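Local coordinates for protein computational Design of Enzyme (Synthetic construct, PDB 3TP4) that is of unknown function but was computationally designed, probably to carry an activated catalytic triad on a TIM-barrel scaffold of the glycosyl hydrolase family 26 type, at residues A[262-267]-A[278-283]; A[400-405]-A[427-432]; A[158-163]-A[360-365]. All blocks are in the same frame, centred on the assembly; numbering follows the deposited sequence.

Interaction 1. Residues A[262-267]-A[278-283]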
loop_
_atom_site.group_PDB
_atom_site.type_symbol
_atom_site.label_atom_id
_atom_site.label_comp_id
_atom_site.label_asym_id
_atom_site.label_seq_id
_atom_site.Cartn_x
_atom_site.Cartn_y
_atom_site.Cartn_z
ATOM N N ALA A 262 11.696 -17.968 0.952
ATOM C CA ALA A 262 12.526 -17.197 1.889
ATOM C C ALA A 262 11.946 -15.800 2.165
ATOM O O ALA A 262 11.881 -15.359 3.316
ATOM C CB ALA A 262 13.962 -17.090 1.376
ATOM N N ASP A 263 11.529 -15.104 1.110
ATOM C CA ASP A 263 10.910 -13.791 1.268
ATOM C C ASP A 263 9.560 -13.864 1.981
ATOM O O ASP A 263 9.247 -13.012 2.809
ATOM C CB ASP A 263 10.716 -13.103 -0.086
ATOM C CG ASP A 263 12.011 -12.509 -0.636
ATOM O OD1 ASP A 263 13.020 -12.488 0.095
ATOM O OD2 ASP A 263 12.002 -12.051 -1.798
ATOM N N LEU A 264 8.748 -14.861 1.643
ATOM C CA LEU A 264 7.452 -14.989 2.305
ATOM C C LEU A 264 7.622 -15.301 3.790
ATOM O O LEU A 264 6.863 -14.802 4.629
ATOM C CB LEU A 264 6.547 -16.013 1.585
ATOM C CG LEU A 264 5.973 -15.561 0.231
ATOM C CD1 LEU A 264 5.246 -16.691 -0.494
ATOM C CD2 LEU A 264 5.031 -14.359 0.386
ATOM N N ARG A 265 8.623 -16.112 4.124
ATOM C CA ARG A 265 8.919 -16.376 5.526
ATOM C C ARG A 265 9.308 -15.084 6.201
ATOM O O ARG A 265 8.847 -14.771 7.296
ATOM C CB ARG A 265 10.078 -17.363 5.684
ATOM C CG ARG A 265 9.730 -18.818 5.401
ATOM C CD ARG A 265 10.955 -19.709 5.622
ATOM N NE ARG A 265 11.444 -19.627 6.994
ATOM C CZ ARG A 265 11.116 -20.490 7.951
ATOM N NH1 ARG A 265 10.295 -21.494 7.683
ATOM N NH2 ARG A 265 11.611 -20.358 9.178
HETATM N N MSE A 266 10.193 -14.344 5.544
HETATM C CA MSE A 266 10.699 -13.105 6.108
HETATM C C MSE A 266 9.592 -12.112 6.429
HETATM O O MSE A 266 9.544 -11.564 7.534
HETATM C CB MSE A 266 11.686 -12.459 5.142
HETATM C CG MSE A 266 12.168 -11.112 5.605
HETATM SE SE MSE A 266 13.197 -10.274 4.182
HETATM C CE MSE A 266 11.781 -9.964 2.844
ATOM N N ILE A 267 8.708 -11.845 5.471
ATOM C CA ILE A 267 7.669 -10.862 5.749
ATOM C C ILE A 267 6.714 -11.307 6.864
ATOM O O ILE A 267 6.254 -10.480 7.642
ATOM C CB ILE A 267 6.899 -10.397 4.486
ATOM C CG1 ILE A 267 5.987 -11.494 3.938
ATOM C CG2 ILE A 267 7.876 -9.888 3.408
ATOM C CD1 ILE A 267 5.060 -10.966 2.833
ATOM N N SER A 278 1.001 -9.611 7.354
ATOM C CA SER A 278 1.771 -9.684 6.119
ATOM C C SER A 278 0.911 -10.310 5.033
ATOM O O SER A 278 0.017 -11.116 5.323
ATOM C CB SER A 278 3.042 -10.508 6.312
ATOM O OG SER A 278 2.722 -11.832 6.727
ATOM N N ALA A 279 1.182 -9.952 3.780
ATOM C CA ALA A 279 0.419 -10.494 2.656
ATOM C C ALA A 279 1.313 -10.570 1.429
ATOM O O ALA A 279 2.239 -9.775 1.284
ATOM C CB ALA A 279 -0.795 -9.624 2.366
ATOM N N PHE A 280 1.050 -11.542 0.563
ATOM C CA PHE A 280 1.761 -11.675 -0.714
ATOM C C PHE A 280 1.071 -10.724 -1.712
ATOM O O PHE A 280 0.331 -11.153 -2.599
ATOM C CB PHE A 280 1.680 -13.142 -1.174
ATOM C CG PHE A 280 2.571 -13.497 -2.353
ATOM C CD1 PHE A 280 3.351 -12.538 -2.996
ATOM C CD2 PHE A 280 2.598 -14.809 -2.831
ATOM C CE1 PHE A 280 4.157 -12.885 -4.106
ATOM C CE2 PHE A 280 3.389 -15.169 -3.929
ATOM C CZ PHE A 280 4.171 -14.216 -4.567
ATOM N N THR A 281 1.308 -9.424 -1.550
ATOM C CA THR A 281 0.473 -8.410 -2.200
ATOM C C THR A 281 0.339 -8.571 -3.703
ATOM O O THR A 281 -0.731 -8.340 -4.258
ATOM C CB THR A 281 0.917 -6.959 -1.846
ATOM O OG1 THR A 281 2.350 -6.856 -1.881
ATOM C CG2 THR A 281 0.401 -6.586 -0.459
ATOM N N ARG A 282 1.414 -8.959 -4.372
ATOM C CA ARG A 282 1.333 -9.171 -5.806
ATOM C C ARG A 282 2.074 -10.417 -6.244
ATOM O O ARG A 282 3.243 -10.621 -5.890
ATOM C CB ARG A 282 1.874 -7.951 -6.556
ATOM C CG ARG A 282 1.043 -6.706 -6.378
ATOM C CD ARG A 282 1.599 -5.577 -7.241
ATOM N NE ARG A 282 1.158 -5.684 -8.634
ATOM C CZ ARG A 282 1.432 -4.772 -9.566
ATOM N NH1 ARG A 282 2.155 -3.698 -9.255
ATOM N NH2 ARG A 282 0.986 -4.926 -10.803
ATOM N N PHE A 283 1.384 -11.249 -7.015
ATOM C CA PHE A 283 1.985 -12.447 -7.575
ATOM C C PHE A 283 1.434 -12.680 -8.972
ATOM O O PHE A 283 0.323 -12.249 -9.288
ATOM C CB PHE A 283 1.715 -13.666 -6.682
ATOM C CG PHE A 283 0.431 -14.402 -7.003
ATOM C CD1 PHE A 283 -0.800 -13.904 -6.594
ATOM C CD2 PHE A 283 0.461 -15.600 -7.700
ATOM C CE1 PHE A 283 -1.976 -14.595 -6.862
ATOM C CE2 PHE A 283 -0.714 -16.293 -7.989
ATOM C CZ PHE A 283 -1.936 -15.790 -7.569
#
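Leu264 and Ile267, one turn apart on helix 254-274, pack onto Ser278, Ala279 and Phe280 of the following strand region, the helix-to-strand step of a TIM-barrel beta-alpha-beta unit. The touching residues are all buried, and the two segments cover 212 Å² between them. The aromatic contact is a CH-pi interaction: Leu264 CD2 stands over a face of the Phe280 ring, 4.2 Å from its centroid and 28° off the normal. The other branch, Leu264 CD1, lies above the same face nearer the rim, 4.0 Å from Phe280 CD2. Phe283 CB lies against the opposite face, so the ring is held between the helix and its own strand. The phenyl is swung out to the helix because CG lies anti to the backbone N of Phe280 (chi1 -170°). It also touches Met319 of strand 318-321 and Ile307 of helix 299-308, and it lies near, without touching, Ser70, His37 and Glu320, whose geometry is consistent with the designed triad. Aliphatic packing continues at Ile267, where CG1 comes within 3.9 Å of Ser278 CB. Polar bonds run to residues outside the pair: Asn316 links the two segments, bonding Leu264 O through ND2 and Ser278 OG through OD1. Thr281 OG1 bonds to Asp246 OD1 and Leu245 N on strand 242-249. Phe280 is the centre of an inverse gamma turn, closed by a weak hydrogen bond from Thr281 N to Ala279 O at 3.0 Å. The same carbonyl meets the helix: Ile267 CD1, at the tip of the longer branch, touches Ala279 O at 3.4 Å.

Interaction 2. Residues A[400-405]-A[427-432]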
loop_
_atom_site.group_PDB
_atom_site.type_symbol
_atom_site.label_atom_id
_atom_site.label_comp_id
_atom_site.label_asym_id
_atom_site.label_seq_id
_atom_site.Cartn_x
_atom_site.Cartn_y
_atom_site.Cartn_z
ATOM N N THR A 400 0.283 12.695 20.455
ATOM C CA THR A 400 0.377 13.223 21.823
ATOM C C THR A 400 0.212 14.731 21.774
ATOM O O THR A 400 0.344 15.320 20.706
ATOM C CB THR A 400 1.744 12.859 22.483
ATOM O OG1 THR A 400 1.828 13.429 23.796
ATOM C CG2 THR A 400 2.910 13.385 21.636
ATOM N N ASP A 401 -0.084 15.352 22.916
ATOM C CA ASP A 401 -0.095 16.813 23.021
ATOM C C ASP A 401 1.337 17.334 23.080
ATOM O O ASP A 401 2.188 16.740 23.741
ATOM C CB ASP A 401 -0.828 17.279 24.284
ATOM C CG ASP A 401 -2.334 17.133 24.178
ATOM O OD1 ASP A 401 -2.845 16.891 23.063
ATOM O OD2 ASP A 401 -3.008 17.273 25.222
ATOM N N VAL A 402 1.594 18.461 22.423
ATOM C CA VAL A 402 2.961 18.958 22.290
ATOM C C VAL A 402 3.076 20.363 22.828
ATOM O O VAL A 402 2.293 21.229 22.446
ATOM C CB VAL A 402 3.391 18.990 20.804
ATOM C CG1 VAL A 402 4.848 19.406 20.684
ATOM C CG2 VAL A 402 3.146 17.637 20.150
ATOM N N GLN A 403 4.069 20.619 23.682
ATOM C CA GLN A 403 4.244 21.971 24.215
ATOM C C GLN A 403 5.270 22.766 23.433
ATOM O O GLN A 403 5.130 23.971 23.287
ATOM C CB GLN A 403 4.636 21.973 25.700
ATOM C CG GLN A 403 3.678 21.219 26.605
ATOM C CD GLN A 403 4.408 20.255 27.527
ATOM O OE1 GLN A 403 5.072 20.678 28.477
ATOM N NE2 GLN A 403 4.306 18.953 27.237
ATOM N N SER A 404 6.306 22.103 22.940
ATOM C CA SER A 404 7.350 22.817 22.226
ATOM C C SER A 404 8.196 21.852 21.427
ATOM O O SER A 404 8.207 20.651 21.693
ATOM C CB SER A 404 8.236 23.601 23.204
ATOM O OG SER A 404 9.003 22.717 24.003
ATOM N N VAL A 405 8.888 22.387 20.431
ATOM C CA VAL A 405 9.776 21.601 19.595
ATOM C C VAL A 405 10.959 22.501 19.280
ATOM O O VAL A 405 10.790 23.647 18.851
ATOM C CB VAL A 405 9.113 21.172 18.261
ATOM C CG1 VAL A 405 10.069 20.317 17.442
ATOM C CG2 VAL A 405 7.797 20.406 18.503
ATOM N N LEU A 427 -0.689 21.155 11.022
ATOM C CA LEU A 427 0.007 19.883 10.842
ATOM C C LEU A 427 1.446 19.870 11.385
ATOM O O LEU A 427 1.868 18.902 12.031
ATOM C CB LEU A 427 0.009 19.525 9.347
ATOM C CG LEU A 427 0.374 18.088 8.981
ATOM C CD1 LEU A 427 -0.538 17.087 9.680
ATOM C CD2 LEU A 427 0.312 17.893 7.468
ATOM N N TRP A 428 2.194 20.941 11.137
ATOM C CA TRP A 428 3.628 20.962 11.449
ATOM C C TRP A 428 4.067 22.085 12.390
ATOM O O TRP A 428 3.482 23.171 12.409
ATOM C CB TRP A 428 4.460 21.111 10.174
ATOM C CG TRP A 428 4.307 20.022 9.140
ATOM C CD1 TRP A 428 4.621 18.700 9.281
ATOM C CD2 TRP A 428 3.858 20.188 7.787
ATOM N NE1 TRP A 428 4.371 18.026 8.098
ATOM C CE2 TRP A 428 3.898 18.920 7.172
ATOM C CE3 TRP A 428 3.397 21.285 7.049
ATOM C CZ2 TRP A 428 3.505 18.719 5.847
ATOM C CZ3 TRP A 428 3.011 21.083 5.730
ATOM C CH2 TRP A 428 3.065 19.811 5.147
ATOM N N TRP A 429 5.133 21.800 13.133
ATOM C CA TRP A 429 5.923 22.791 13.837
ATOM C C TRP A 429 7.017 23.187 12.865
ATOM O O TRP A 429 7.636 22.313 12.260
ATOM C CB TRP A 429 6.545 22.168 15.094
ATOM C CG TRP A 429 5.531 21.878 16.165
ATOM C CD1 TRP A 429 4.635 20.850 16.190
ATOM C CD2 TRP A 429 5.322 22.626 17.369
ATOM N NE1 TRP A 429 3.868 20.921 17.336
ATOM C CE2 TRP A 429 4.275 21.998 18.076
ATOM C CE3 TRP A 429 5.912 23.775 17.914
ATOM C CZ2 TRP A 429 3.807 22.475 19.293
ATOM C CZ3 TRP A 429 5.443 24.249 19.123
ATOM C CH2 TRP A 429 4.398 23.601 19.799
ATOM N N THR A 430 7.234 24.488 12.673
ATOM C CA THR A 430 8.146 24.944 11.625
ATOM C C THR A 430 9.054 26.074 12.075
ATOM O O THR A 430 8.774 26.749 13.056
ATOM C CB THR A 430 7.390 25.402 10.334
ATOM O OG1 THR A 430 6.764 26.678 10.551
ATOM C CG2 THR A 430 6.351 24.396 9.956
ATOM N N ALA A 431 10.150 26.259 11.339
ATOM C CA ALA A 431 11.057 27.392 11.513
ATOM C C ALA A 431 11.878 27.525 10.244
ATOM O O ALA A 431 12.101 26.538 9.537
ATOM C CB ALA A 431 11.985 27.167 12.709
ATOM N N PRO A 432 12.326 28.747 9.937
ATOM C CA PRO A 432 13.209 28.920 8.781
ATOM C C PRO A 432 14.612 28.412 9.135
ATOM O O PRO A 432 14.993 28.481 10.297
ATOM C CB PRO A 432 13.228 30.440 8.589
ATOM C CG PRO A 432 12.995 30.993 9.981
ATOM C CD PRO A 432 12.048 30.019 10.639
#
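Gln403 and Ser404 both make backbone hydrogen bonds to Thr452 of strand 446-453, forming a classic beta bulge where the chain turns a corner, and the bent backbone passes along the indole of Trp429. That ring carries most of the contact, and the residues of 400-405 approach it from one side. Val405 CG2 sits over the face, 3.6 Å from the centroid of the five-membered ring and 17° off its normal, a CH-pi contact. The methyl is within 3.5 Å of Trp429 CD2, at the fusion of the two rings. With CG anti to its carbonyl carbon (chi1 -71°), Trp429 sends the indole across to the bulge. Val402 meets the six-membered part obliquely, its CG1 lying 3.5 Å from Trp429 CZ2. Further along the ring, Gln403 O comes to 3.6 Å from Trp429 CH2, while Ser404 CA packs at 3.9 Å from the same atom. Were Trp429 an alanine, a gap would probably open beside the bulge and the methyls of Val402 and Val405 would lose the aromatic surface they press on. Tyr423 also meets the indole, their planes about 50° apart, and Leu421 touches both Val405 and Trp429. Backbone bonds tie Val405 to Leu421 and Trp429 to Val395. A partly exposed tryptophan thus joins strands 402-411 and 429-433, which are separated in the sheet order by strand 414-423, as side-chain packing between strands of an Ig-like beta sandwich, consistent with a bacterial Ig domain.

Interaction 3. Residues A[158-163]-A[360-365]; sequences SRRDDG and GAFDRT
Arg160 and Phe362 make the sole meeting of these two loops, with Arg160 NH1 4.4 Å from Phe362 CD2. The ring carbon lies at the edge of the guanidinium, near its plane, while the NH1 group approaches the phenyl obliquely. NH1 also makes a long, weak ion pair with Asp102. Only 59 Å² is buried between the segments, a light van der Waals touch at the surface. A turn about the CG-CD bond of Arg160 (chi3 -91°) takes the guanidinium out of line with the chain before it. By contrast, the loop 158-163 is firmly closed on itself. A type I beta turn runs from Arg160 to Gly163, with Gly163 N bonded to Arg160 O at 2.7 Å. Arg159 then clasps the end of the turn: its NH1 gives a hydrogen bond to Gly163 O at 2.8 Å, with an N-H...O angle of 151°. The carbonyl oxygen lies in the guanidinium plane and receives the donor nearly head-on, at a C=O...N angle of 164°. The same guanidinium uses NH2 for a salt bridge to Asp156, which should hold it against rotation. At Gly163 a side chain would press on the preceding carbonyl oxygen, so glycine suits the turn. On the other loop Ala361 CB rests 3.9 Å above one face of the Phe362 ring, toward its rim. Exposed Asp161 and Asp363 mark the outer side, although Asp161 still forms a salt bridge with Arg99. Phe362 packs on Leu20 of helix 15-27, Asp102 of helix 87-104 and Pro167, just before strand 168-174, while Ser19 OG bonds Ala361 O and Arg364 N. The contact lies between helices 15-27 and 87-104, where the loop after helix 141-157 meets the one leading to strand 366-368.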
loop_
_atom_site.group_PDB
_atom_site.type_symbol
_atom_site.label_atom_id
_atom_site.label_comp_id
_atom_site.label_asym_id
_atom_site.label_seq_id
_atom_site.Cartn_x
_atom_site.Cartn_y
_atom_site.Cartn_z
ATOM N N SER A 158 -17.298 5.225 -0.507
ATOM C CA SER A 158 -17.366 3.764 -0.421
ATOM C C SER A 158 -18.142 3.336 0.814
ATOM O O SER A 158 -17.562 2.959 1.834
ATOM C CB SER A 158 -15.962 3.156 -0.427
ATOM O OG SER A 158 -15.300 3.495 -1.635
ATOM N N ARG A 159 -19.465 3.411 0.703
ATOM C CA ARG A 159 -20.374 3.118 1.802
ATOM C C ARG A 159 -21.436 2.133 1.344
ATOM O O ARG A 159 -21.913 2.208 0.215
ATOM C CB ARG A 159 -21.079 4.394 2.261
ATOM C CG ARG A 159 -20.161 5.432 2.902
ATOM C CD ARG A 159 -20.960 6.654 3.359
ATOM N NE ARG A 159 -20.121 7.642 4.037
ATOM C CZ ARG A 159 -20.019 7.765 5.358
ATOM N NH1 ARG A 159 -20.705 6.966 6.165
ATOM N NH2 ARG A 159 -19.230 8.699 5.875
ATOM N N ARG A 160 -21.804 1.214 2.227
ATOM C CA ARG A 160 -22.922 0.329 1.965
ATOM C C ARG A 160 -24.231 1.118 1.968
ATOM O O ARG A 160 -24.263 2.282 2.376
ATOM C CB ARG A 160 -22.958 -0.790 2.998
ATOM C CG ARG A 160 -21.663 -1.582 3.034
ATOM C CD ARG A 160 -21.874 -2.972 3.590
ATOM N NE ARG A 160 -21.684 -3.035 5.031
ATOM C CZ ARG A 160 -20.862 -3.888 5.631
ATOM N NH1 ARG A 160 -20.155 -4.745 4.905
ATOM N NH2 ARG A 160 -20.747 -3.883 6.953
ATOM N N ASP A 161 -25.304 0.481 1.509
ATOM C CA ASP A 161 -26.600 1.143 1.395
ATOM C C ASP A 161 -27.056 1.678 2.742
ATOM O O ASP A 161 -27.681 2.733 2.825
ATOM C CB ASP A 161 -27.651 0.179 0.838
ATOM C CG ASP A 161 -27.356 -0.247 -0.588
ATOM O OD1 ASP A 161 -26.643 0.492 -1.300
ATOM O OD2 ASP A 161 -27.849 -1.318 -1.000
ATOM N N ASP A 162 -26.740 0.944 3.799
ATOM C CA ASP A 162 -27.094 1.373 5.144
ATOM C C ASP A 162 -26.142 2.454 5.663
ATOM O O ASP A 162 -26.188 2.818 6.839
ATOM C CB ASP A 162 -27.103 0.176 6.089
ATOM C CG ASP A 162 -25.717 -0.357 6.355
ATOM O OD1 ASP A 162 -24.768 0.089 5.667
ATOM O OD2 ASP A 162 -25.580 -1.223 7.246
ATOM N N GLY A 163 -25.274 2.959 4.788
ATOM C CA GLY A 163 -24.394 4.063 5.146
ATOM C C GLY A 163 -23.034 3.680 5.722
ATOM O O GLY A 163 -22.148 4.529 5.873
ATOM N N GLY A 360 -17.014 -13.481 8.633
ATOM C CA GLY A 360 -16.584 -12.821 9.862
ATOM C C GLY A 360 -15.498 -11.760 9.670
ATOM O O GLY A 360 -14.761 -11.440 10.605
ATOM N N ALA A 361 -15.405 -11.195 8.473
ATOM C CA ALA A 361 -14.361 -10.212 8.192
ATOM C C ALA A 361 -14.657 -8.855 8.817
ATOM O O ALA A 361 -13.736 -8.157 9.249
ATOM C CB ALA A 361 -14.139 -10.065 6.691
ATOM N N PHE A 362 -15.935 -8.486 8.885
ATOM C CA PHE A 362 -16.289 -7.107 9.222
ATOM C C PHE A 362 -17.096 -6.921 10.503
ATOM O O PHE A 362 -17.306 -5.785 10.932
ATOM C CB PHE A 362 -17.025 -6.438 8.058
ATOM C CG PHE A 362 -16.260 -6.452 6.777
ATOM C CD1 PHE A 362 -15.127 -5.668 6.622
ATOM C CD2 PHE A 362 -16.668 -7.258 5.716
ATOM C CE1 PHE A 362 -14.406 -5.676 5.434
ATOM C CE2 PHE A 362 -15.954 -7.275 4.525
ATOM C CZ PHE A 362 -14.817 -6.483 4.383
ATOM N N ASP A 363 -17.523 -8.015 11.124
ATOM C CA ASP A 363 -18.481 -7.920 12.213
ATOM C C ASP A 363 -17.861 -8.262 13.551
ATOM O O ASP A 363 -18.566 -8.499 14.522
ATOM C CB ASP A 363 -19.713 -8.800 11.933
ATOM C CG ASP A 363 -19.366 -10.269 11.771
ATOM O OD1 ASP A 363 -18.171 -10.622 11.800
ATOM O OD2 ASP A 363 -20.297 -11.076 11.600
ATOM N N ARG A 364 -16.533 -8.273 13.602
ATOM C CA ARG A 364 -15.831 -8.554 14.845
ATOM C C ARG A 364 -15.864 -7.346 15.781
ATOM O O ARG A 364 -16.029 -6.207 15.342
ATOM C CB ARG A 364 -14.391 -9.004 14.563
ATOM C CG ARG A 364 -14.309 -10.430 14.026
ATOM C CD ARG A 364 -13.297 -10.578 12.900
ATOM N NE ARG A 364 -11.997 -11.028 13.372
ATOM C CZ ARG A 364 -11.467 -12.222 13.117
ATOM N NH1 ARG A 364 -12.125 -13.120 12.396
ATOM N NH2 ARG A 364 -10.268 -12.522 13.595
ATOM N N THR A 365 -15.739 -7.611 17.073
ATOM C CA THR A 365 -15.610 -6.552 18.062
ATOM C C THR A 365 -14.146 -6.454 18.470
ATOM O O THR A 365 -13.611 -7.349 19.134
ATOM C CB THR A 365 -16.484 -6.820 19.299
ATOM O OG1 THR A 365 -17.858 -6.914 18.899
ATOM C CG2 THR A 365 -16.334 -5.684 20.307
#

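From the N terminus, interaction 3 opens first, at 158-163 after helix 141-157. Before it closes at 360-365, the chain runs through the later barrel strands and helices, and interaction 1 lies wholly within that long loop. Interaction 1 closes only a short excursion, the end of helix 254-274 and the turn into strand 277-278. Interaction 2 follows in series, closing a loop of mostly strand between 400-405 and 427-432. No pair crosses. Interaction 1 packs a barrel helix on the strand region after it, and interaction 3 lightly brings together two surface loops far apart in sequence, while interaction 2 belongs to the Ig-like domain, its centre 37 Å from each of theirs.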